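Side-chain contacts in amidase, hydantoinase/carbamoylase family (Burkholderia vietnamiensis, PDB 5I4M), which probably hydrolyses N-carbamoyl-L-amino acids to free amino acids, as a zinc-dependent amidase of the peptidase M20 family that binds two zinc ions per subunit: residues Val227-Gln232 against Ala358-Ala363; Asp268-Ile273 against Ala283-Met288; Asp352-Ala357 against Leu426-Glu431. All coordinates share one frame; numbering follows the deposited sequence.

Contact 1: Val227-Gln232 against Ala358-Ala363; sequences VVTDAQ and AVRAAA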
loop_
_atom_site.group_PDB
_atom_site.type_symbol
_atom_site.label_atom_id
_atom_site.label_comp_id
_atom_site.label_asym_id
_atom_site.label_seq_id
_atom_site.Cartn_x
_atom_site.Cartn_y
_atom_site.Cartn_z
ATOM N N VAL A 227 -12.057 32.384 -17.866
ATOM C CA VAL A 227 -11.108 33.476 -17.676
ATOM C C VAL A 227 -10.569 33.329 -16.256
ATOM O O VAL A 227 -11.226 33.711 -15.283
ATOM C CB VAL A 227 -11.757 34.843 -17.914
ATOM C CG1 VAL A 227 -10.759 35.969 -17.693
ATOM C CG2 VAL A 227 -12.314 34.911 -19.339
ATOM N N VAL A 228 -9.394 32.722 -16.120
ATOM C CA VAL A 228 -8.907 32.353 -14.794
ATOM C C VAL A 228 -8.333 33.589 -14.120
ATOM O O VAL A 228 -7.359 34.176 -14.607
ATOM C CB VAL A 228 -7.854 31.243 -14.871
ATOM C CG1 VAL A 228 -7.498 30.776 -13.455
ATOM C CG2 VAL A 228 -8.364 30.069 -15.710
ATOM N N THR A 229 -8.912 33.960 -12.980
ATOM C CA THR A 229 -8.520 35.165 -12.260
ATOM C C THR A 229 -7.643 34.886 -11.056
ATOM O O THR A 229 -6.891 35.770 -10.639
ATOM C CB THR A 229 -9.759 35.922 -11.771
ATOM O OG1 THR A 229 -10.490 35.082 -10.867
ATOM C CG2 THR A 229 -10.655 36.300 -12.945
ATOM N N ASP A 230 -7.745 33.687 -10.485
ATOM C CA ASP A 230 -7.072 33.320 -9.246
ATOM C C ASP A 230 -6.801 31.824 -9.271
ATOM O O ASP A 230 -7.370 31.082 -10.073
ATOM C CB ASP A 230 -7.920 33.648 -8.012
ATOM C CG ASP A 230 -8.276 35.112 -7.911
ATOM O OD1 ASP A 230 -9.282 35.526 -8.533
ATOM O OD2 ASP A 230 -7.569 35.842 -7.177
ATOM N N ALA A 231 -5.939 31.386 -8.365
ATOM C CA ALA A 231 -5.678 29.968 -8.153
ATOM C C ALA A 231 -5.680 29.735 -6.652
ATOM O O ALA A 231 -5.046 30.493 -5.915
ATOM C CB ALA A 231 -4.342 29.541 -8.766
ATOM N N GLN A 232 -6.412 28.722 -6.194
ATOM C CA GLN A 232 -6.538 28.568 -4.756
ATOM C C GLN A 232 -5.218 28.076 -4.165
ATOM O O GLN A 232 -4.337 27.593 -4.873
ATOM C CB GLN A 232 -7.684 27.616 -4.412
ATOM C CG GLN A 232 -7.393 26.150 -4.646
ATOM C CD GLN A 232 -8.517 25.272 -4.118
ATOM O OE1 GLN A 232 -9.239 25.664 -3.198
ATOM N NE2 GLN A 232 -8.682 24.098 -4.709
ATOM N N ALA A 358 -6.581 40.349 -21.254
ATOM C CA ALA A 358 -6.225 39.871 -22.587
ATOM C C ALA A 358 -6.928 38.560 -22.907
ATOM O O ALA A 358 -7.330 38.334 -24.052
ATOM C CB ALA A 358 -4.709 39.707 -22.711
ATOM N N VAL A 359 -7.067 37.683 -21.908
ATOM C CA VAL A 359 -7.782 36.422 -22.094
ATOM C C VAL A 359 -9.262 36.685 -22.353
ATOM O O VAL A 359 -9.866 36.114 -23.273
ATOM C CB VAL A 359 -7.572 35.514 -20.869
ATOM C CG1 VAL A 359 -8.470 34.292 -20.935
ATOM C CG2 VAL A 359 -6.107 35.095 -20.775
ATOM N N ARG A 360 -9.862 37.569 -21.557
ATOM C CA ARG A 360 -11.259 37.932 -21.764
ATOM C C ARG A 360 -11.464 38.560 -23.141
ATOM O O ARG A 360 -12.407 38.205 -23.862
ATOM C CB ARG A 360 -11.705 38.880 -20.648
ATOM C CG ARG A 360 -13.210 39.036 -20.510
ATOM C CD ARG A 360 -13.586 39.948 -19.321
ATOM N NE ARG A 360 -13.357 39.316 -18.020
ATOM C CZ ARG A 360 -12.448 39.722 -17.137
ATOM N NH1 ARG A 360 -11.670 40.767 -17.404
ATOM N NH2 ARG A 360 -12.308 39.082 -15.986
ATOM N N ALA A 361 -10.574 39.481 -23.531
ATOM C CA ALA A 361 -10.676 40.125 -24.842
ATOM C C ALA A 361 -10.585 39.106 -25.968
ATOM O O ALA A 361 -11.294 39.218 -26.979
ATOM C CB ALA A 361 -9.582 41.182 -24.997
ATOM N N ALA A 362 -9.714 38.108 -25.815
ATOM C CA ALA A 362 -9.588 37.082 -26.843
ATOM C C ALA A 362 -10.845 36.232 -26.934
ATOM O O ALA A 362 -11.271 35.865 -28.036
ATOM C CB ALA A 362 -8.369 36.204 -26.574
ATOM N N ALA A 363 -11.448 35.898 -25.792
ATOM C CA ALA A 363 -12.710 35.164 -25.821
ATOM C C ALA A 363 -13.796 35.967 -26.523
ATOM O O ALA A 363 -14.549 35.429 -27.346
ATOM C CB ALA A 363 -13.142 34.807 -24.400
#

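Contact 2: Asp268-Ile273 against Ala283-Met288; sequences DLVNRI and ATVGMM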
loop_
_atom_site.group_PDB
_atom_site.type_symbol
_atom_site.label_atom_id
_atom_site.label_comp_id
_atom_site.label_asym_id
_atom_site.label_seq_id
_atom_site.Cartn_x
_atom_site.Cartn_y
_atom_site.Cartn_z
ATOM N N ASP A 268 -10.692 9.920 8.041
ATOM C CA ASP A 268 -12.026 10.431 8.347
ATOM C C ASP A 268 -11.963 11.879 8.817
ATOM O O ASP A 268 -12.790 12.707 8.412
ATOM C CB ASP A 268 -12.675 9.539 9.409
ATOM C CG ASP A 268 -14.183 9.438 9.265
ATOM O OD1 ASP A 268 -14.723 9.802 8.201
ATOM O OD2 ASP A 268 -14.829 8.964 10.223
ATOM N N LEU A 269 -10.983 12.204 9.661
ATOM C CA LEU A 269 -10.815 13.581 10.117
ATOM C C LEU A 269 -10.526 14.526 8.954
ATOM O O LEU A 269 -11.076 15.633 8.889
ATOM C CB LEU A 269 -9.687 13.648 11.149
ATOM C CG LEU A 269 -9.204 15.049 11.537
ATOM C CD1 LEU A 269 -10.282 15.782 12.294
ATOM C CD2 LEU A 269 -7.916 14.964 12.348
ATOM N N VAL A 270 -9.654 14.114 8.036
ATOM C CA VAL A 270 -9.322 14.949 6.883
ATOM C C VAL A 270 -10.574 15.266 6.079
ATOM O O VAL A 270 -10.805 16.415 5.681
ATOM C CB VAL A 270 -8.254 14.257 6.020
ATOM C CG1 VAL A 270 -8.198 14.853 4.604
ATOM C CG2 VAL A 270 -6.906 14.350 6.704
ATOM N N ASN A 271 -11.405 14.249 5.834
ATOM C CA ASN A 271 -12.663 14.479 5.131
ATOM C C ASN A 271 -13.546 15.438 5.915
ATOM O O ASN A 271 -14.111 16.386 5.354
ATOM C CB ASN A 271 -13.375 13.149 4.896
ATOM C CG ASN A 271 -14.679 13.307 4.130
ATOM O OD1 ASN A 271 -14.686 13.462 2.903
ATOM N ND2 ASN A 271 -15.786 13.255 4.847
ATOM N N ARG A 272 -13.645 15.230 7.230
ATOM C CA ARG A 272 -14.457 16.122 8.048
ATOM C C ARG A 272 -13.969 17.562 7.936
ATOM O O ARG A 272 -14.772 18.498 7.811
ATOM C CB ARG A 272 -14.423 15.649 9.501
ATOM C CG ARG A 272 -15.356 16.377 10.423
ATOM C CD ARG A 272 -16.769 15.919 10.181
ATOM N NE ARG A 272 -17.529 16.852 9.358
ATOM C CZ ARG A 272 -18.578 16.502 8.622
ATOM N NH1 ARG A 272 -19.222 17.415 7.909
ATOM N NH2 ARG A 272 -18.971 15.232 8.584
ATOM N N ILE A 273 -12.651 17.760 7.975
ATOM C CA ILE A 273 -12.100 19.110 7.864
ATOM C C ILE A 273 -12.450 19.720 6.512
ATOM O O ILE A 273 -12.820 20.897 6.422
ATOM C CB ILE A 273 -10.584 19.079 8.119
ATOM C CG1 ILE A 273 -10.340 18.796 9.602
ATOM C CG2 ILE A 273 -9.920 20.387 7.657
ATOM C CD1 ILE A 273 -8.882 18.588 9.981
ATOM N N ALA A 283 -10.160 18.470 0.692
ATOM C CA ALA A 283 -9.332 17.693 1.613
ATOM C C ALA A 283 -9.366 16.230 1.218
ATOM O O ALA A 283 -10.450 15.664 1.048
ATOM C CB ALA A 283 -9.801 17.851 3.065
ATOM N N THR A 284 -8.180 15.620 1.114
ATOM C CA THR A 284 -8.034 14.275 0.573
ATOM C C THR A 284 -6.839 13.578 1.205
ATOM O O THR A 284 -5.797 14.195 1.418
ATOM C CB THR A 284 -7.808 14.296 -0.950
ATOM O OG1 THR A 284 -8.602 15.327 -1.545
ATOM C CG2 THR A 284 -8.164 12.931 -1.580
ATOM N N VAL A 285 -6.989 12.285 1.482
ATOM C CA VAL A 285 -5.856 11.389 1.710
ATOM C C VAL A 285 -5.776 10.487 0.484
ATOM O O VAL A 285 -6.656 9.646 0.268
ATOM C CB VAL A 285 -6.011 10.566 2.998
ATOM C CG1 VAL A 285 -4.889 9.535 3.109
ATOM C CG2 VAL A 285 -5.988 11.490 4.208
ATOM N N GLY A 286 -4.736 10.662 -0.324
ATOM C CA GLY A 286 -4.651 9.940 -1.579
ATOM C C GLY A 286 -3.640 8.815 -1.582
ATOM O O GLY A 286 -3.706 7.918 -2.424
ATOM N N MET A 287 -2.697 8.842 -0.648
ATOM C CA MET A 287 -1.581 7.903 -0.657
ATOM C C MET A 287 -1.392 7.342 0.743
ATOM O O MET A 287 -1.383 8.097 1.721
ATOM C CB MET A 287 -0.298 8.587 -1.152
ATOM C CG MET A 287 0.917 7.665 -1.204
ATOM S SD MET A 287 2.369 8.602 -1.675
ATOM C CE MET A 287 3.621 7.315 -1.640
ATOM N N MET A 288 -1.240 6.024 0.835
ATOM C CA MET A 288 -1.094 5.352 2.118
ATOM C C MET A 288 -0.233 4.118 1.909
ATOM O O MET A 288 -0.429 3.386 0.939
ATOM C CB MET A 288 -2.456 4.947 2.708
ATOM C CG MET A 288 -2.329 4.303 4.087
ATOM S SD MET A 288 -3.896 4.013 4.936
ATOM C CE MET A 288 -4.332 5.695 5.386
HETATM O O HOH W 1 -11.731 13.510 1.942
#

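Contact 3: Asp352-Ala357 against Leu426-Glu431; sequences DSACVA and LSRACE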
loop_
_atom_site.group_PDB
_atom_site.type_symbol
_atom_site.label_atom_id
_atom_site.label_comp_id
_atom_site.label_asym_id
_atom_site.label_seq_id
_atom_site.Cartn_x
_atom_site.Cartn_y
_atom_site.Cartn_z
ATOM N N ASP A 352 -2.431 38.210 -13.042
ATOM C CA ASP A 352 -2.197 39.596 -13.443
ATOM C C ASP A 352 -3.423 40.161 -14.156
ATOM O O ASP A 352 -3.976 39.519 -15.051
ATOM C CB ASP A 352 -0.969 39.681 -14.351
ATOM C CG ASP A 352 -0.746 41.082 -14.898
ATOM O OD1 ASP A 352 -0.119 41.917 -14.199
ATOM O OD2 ASP A 352 -1.204 41.354 -16.025
ATOM N N SER A 353 -3.822 41.385 -13.785
ATOM C CA SER A 353 -5.084 41.924 -14.286
ATOM C C SER A 353 -5.029 42.201 -15.785
ATOM O O SER A 353 -6.027 42.004 -16.484
ATOM C CB SER A 353 -5.465 43.188 -13.514
ATOM O OG SER A 353 -4.481 44.192 -13.653
ATOM N N ALA A 354 -3.884 42.655 -16.302
ATOM C CA ALA A 354 -3.796 42.887 -17.743
ATOM C C ALA A 354 -3.808 41.571 -18.513
ATOM O O ALA A 354 -4.400 41.482 -19.598
ATOM C CB ALA A 354 -2.543 43.690 -18.084
ATOM N N CYS A 355 -3.155 40.540 -17.974
ATOM C CA CYS A 355 -3.215 39.232 -18.611
ATOM C C CYS A 355 -4.641 38.697 -18.612
ATOM O O CYS A 355 -5.115 38.161 -19.622
ATOM C CB CYS A 355 -2.270 38.258 -17.903
ATOM S SG CYS A 355 -0.521 38.592 -18.243
ATOM N N VAL A 356 -5.331 38.816 -17.481
ATOM C CA VAL A 356 -6.720 38.370 -17.410
ATOM C C VAL A 356 -7.564 39.103 -18.449
ATOM O O VAL A 356 -8.380 38.497 -19.152
ATOM C CB VAL A 356 -7.260 38.572 -15.980
ATOM C CG1 VAL A 356 -8.773 38.418 -15.938
ATOM C CG2 VAL A 356 -6.588 37.594 -15.007
ATOM N N ALA A 357 -7.366 40.416 -18.574
ATOM C CA ALA A 357 -8.121 41.189 -19.553
ATOM C C ALA A 357 -7.834 40.725 -20.975
ATOM O O ALA A 357 -8.733 40.711 -21.825
ATOM C CB ALA A 357 -7.796 42.674 -19.405
ATOM N N LEU A 426 -0.629 36.816 -28.607
ATOM C CA LEU A 426 -0.362 37.820 -29.635
ATOM C C LEU A 426 -0.492 39.225 -29.077
ATOM O O LEU A 426 0.325 40.104 -29.378
ATOM C CB LEU A 426 -1.318 37.645 -30.810
ATOM C CG LEU A 426 -0.820 36.821 -31.983
ATOM C CD1 LEU A 426 -1.940 36.690 -32.999
ATOM C CD2 LEU A 426 0.410 37.474 -32.600
ATOM N N SER A 427 -1.523 39.455 -28.267
ATOM C CA SER A 427 -1.738 40.779 -27.703
ATOM C C SER A 427 -0.507 41.263 -26.946
ATOM O O SER A 427 -0.092 42.418 -27.092
ATOM C CB SER A 427 -2.962 40.749 -26.793
ATOM O OG SER A 427 -3.249 42.035 -26.286
ATOM N N ARG A 428 0.110 40.394 -26.153
ATOM C CA ARG A 428 1.254 40.832 -25.371
ATOM C C ARG A 428 2.564 40.759 -26.147
ATOM O O ARG A 428 3.452 41.595 -25.931
ATOM C CB ARG A 428 1.345 39.999 -24.093
ATOM C CG ARG A 428 0.008 39.934 -23.361
ATOM C CD ARG A 428 0.115 40.407 -21.942
ATOM N NE ARG A 428 0.765 41.707 -21.827
ATOM C CZ ARG A 428 1.153 42.235 -20.670
ATOM N NH1 ARG A 428 0.951 41.577 -19.532
ATOM N NH2 ARG A 428 1.745 43.421 -20.643
ATOM N N ALA A 429 2.706 39.788 -27.051
ATOM C CA ALA A 429 3.966 39.625 -27.762
ATOM C C ALA A 429 4.162 40.684 -28.833
ATOM O O ALA A 429 5.285 40.860 -29.315
ATOM C CB ALA A 429 4.051 38.228 -28.389
ATOM N N CYS A 430 3.103 41.396 -29.207
ATOM C CA CYS A 430 3.193 42.459 -30.192
ATOM C C CYS A 430 3.269 43.841 -29.558
ATOM O O CYS A 430 3.238 44.843 -30.277
ATOM C CB CYS A 430 2.017 42.371 -31.162
ATOM S SG CYS A 430 2.201 40.982 -32.307
ATOM N N GLU A 431 3.367 43.920 -28.239
ATOM C CA GLU A 431 3.627 45.204 -27.596
ATOM C C GLU A 431 5.034 45.662 -27.969
ATOM O O GLU A 431 5.973 44.860 -27.926
ATOM C CB GLU A 431 3.472 45.084 -26.080
ATOM C CG GLU A 431 2.050 44.742 -25.656
ATOM C CD GLU A 431 1.913 44.408 -24.180
ATOM O OE1 GLU A 431 2.905 44.521 -23.429
ATOM O OE2 GLU A 431 0.801 44.013 -23.772
HETATM O O HOH W 2 0.879 43.188 -17.182
#

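Contact 1: Val227-Gln232 against Ala358-Ala363
V227 meets the helix with both of its methyl groups, one at the guanidinium of R360 and the other at the helix backbone. CG1 lies over one face of the guanidinium, 3.9 Å from R360 NH2, while CG2 rests on the helix backbone, 4.0 Å from R360 CA. The first torsion of V227 (chi1 179°) makes this division: CG1 is swung opposite the backbone N, and CG2 falls beside it. CG2 also packs on V359, with V227 CG2 to V359 CG1 at 4.2 Å, a plain apolar touch between two branched side chains. T229 adds a looser contact, its methyl CG2 approaching R360 NH2 obliquely at 4.4 Å.

A flat guanidinium suits this place because its faces accept aliphatic groups while its N-H groups bond around the rim. R360 gets there by leaving the helix extended and then bending at chi3 (-72°), which carries the guanidinium over V227 CG1. Helix 353-365 packs here on the sheet of the alpha/beta catalytic domain of the M20 family. The axes of residues 358-363 and of strand 227-231 run nearly antiparallel (163°), 8.5 Å apart at closest approach.

Beyond this first shell, D372 takes R360 NH2 in a salt bridge, which probably helps to hold the guanidinium in place. D372 is itself held beside V227, since strand 370-375 runs parallel to strand 225-242 and the backbone of V227 bonds to R371 and I373. V359 points toward the strand and also touches V393 of strand 390-395 and V420 and A424 of helix 411-429; a branched apolar side chain suits a buried place between strands and a second helix. T229 turns its hydroxyl to its neighbour instead, and T229 OG1 donates to D230 OD1 at 2.7 Å.

Contact 2: Asp268-Ile273 against Ala283-Met288
The first torsions of V270 (chi1 162°) and V285 (chi1 174°) set one methyl of each valine, CG1, opposite its own backbone N and leave the other, CG2, beside that N, where the two CG2 methyls meet. The two side chains cross at about a right angle, with V270 CG2 to V285 CG2 at 3.9 Å. This joins helix 259-276 to strand 282-291 inside the dimerisation domain of the M20 family, where helices lie on an antiparallel sheet. V270 CG1 rests against the strand backbone, 3.6 Å from T284 N, and it also packs on the methyl of A283. The small side chain of A283 suits so close an approach: A283 CB is only 3.1 Å from V270 O, a tight fit against the helix backbone.

L323 of helix 313-334 and V306 of strand 297-310 enclose V270 further. T284 points away from the helix, and its OG1 bonds to R256 of the second subunit; L260 of that subunit also packs on V285. A water donates to both segments, reaching N271 OD1 at 3.1 Å and A283 O at 2.7 Å.

Contact 3: Asp352-Ala357 against Leu426-Glu431
D352 stands just before helix 353-365 and faces R428 with one carboxylate oxygen. Its chi1 of 175° turns CG opposite the backbone N, and from there D352 OD2 takes the amide of C355 through its anti lone pair, C355 N to D352 OD2 at 2.9 Å. This is an N-cap bond, and aspartate suits it because a short acidic side chain just before the helix can accept from an amide of its first turn. The same oxygen is 4.1 Å from R428 NH1, too far for a salt bridge. A water fills the step, donating to D352 OD2 at 3.0 Å and accepting from R428 NH1 at 2.9 Å. The carboxylate and guanidinium planes are only 20° apart.

A354 has a methyl small enough to lie over one guanidinium face, A354 CB to R428 NH1 at 4.3 Å. C355 comes to the edge, near the plane, where its thiol can accept a weak hydrogen bond: R428 NH1 to C355 SG, 3.6 Å, 150° at the hydrogen.

E431 helps to place the guanidinium. The R428 chain, bent at chi2 and chi3, meets it side-on in a salt bridge: NE reaches OE2 at 3.0 Å from above the carboxylate plane, and NH2 uses the syn lone pair of OE1. Arginine suits the spot because its several N-H groups serve E431, the water and C355 at once. H205 also binds E431 OE1, while P389 and F208 pack against the arginine. A capped helix start is thus bridged, partly through water, to the C-terminal end of helix 411-429, joining two helices of the alpha/beta catalytic domain.

Contacts 1 and 3 share helix 353-365 and lie close, with centres about 11 Å apart. V356, from the helix turn of contact 3, joins them: V356 CG1 is 3.6 Å from V227 CG1, and V356 CG2 is 3.5 Å from V228 O. Contact 2 stands apart in the dimerisation domain, its centre about 31 Å from that of contact 1, although their nearest atoms are about 8 Å apart without touching, and 39 Å from that of contact 3. The V359 side chain is about 11 Å from that of the zinc ligand H211, and the T284 side chain about 9 Å from a bound 3-phosphoglyceric acid. Contact 3 lies away from these sites.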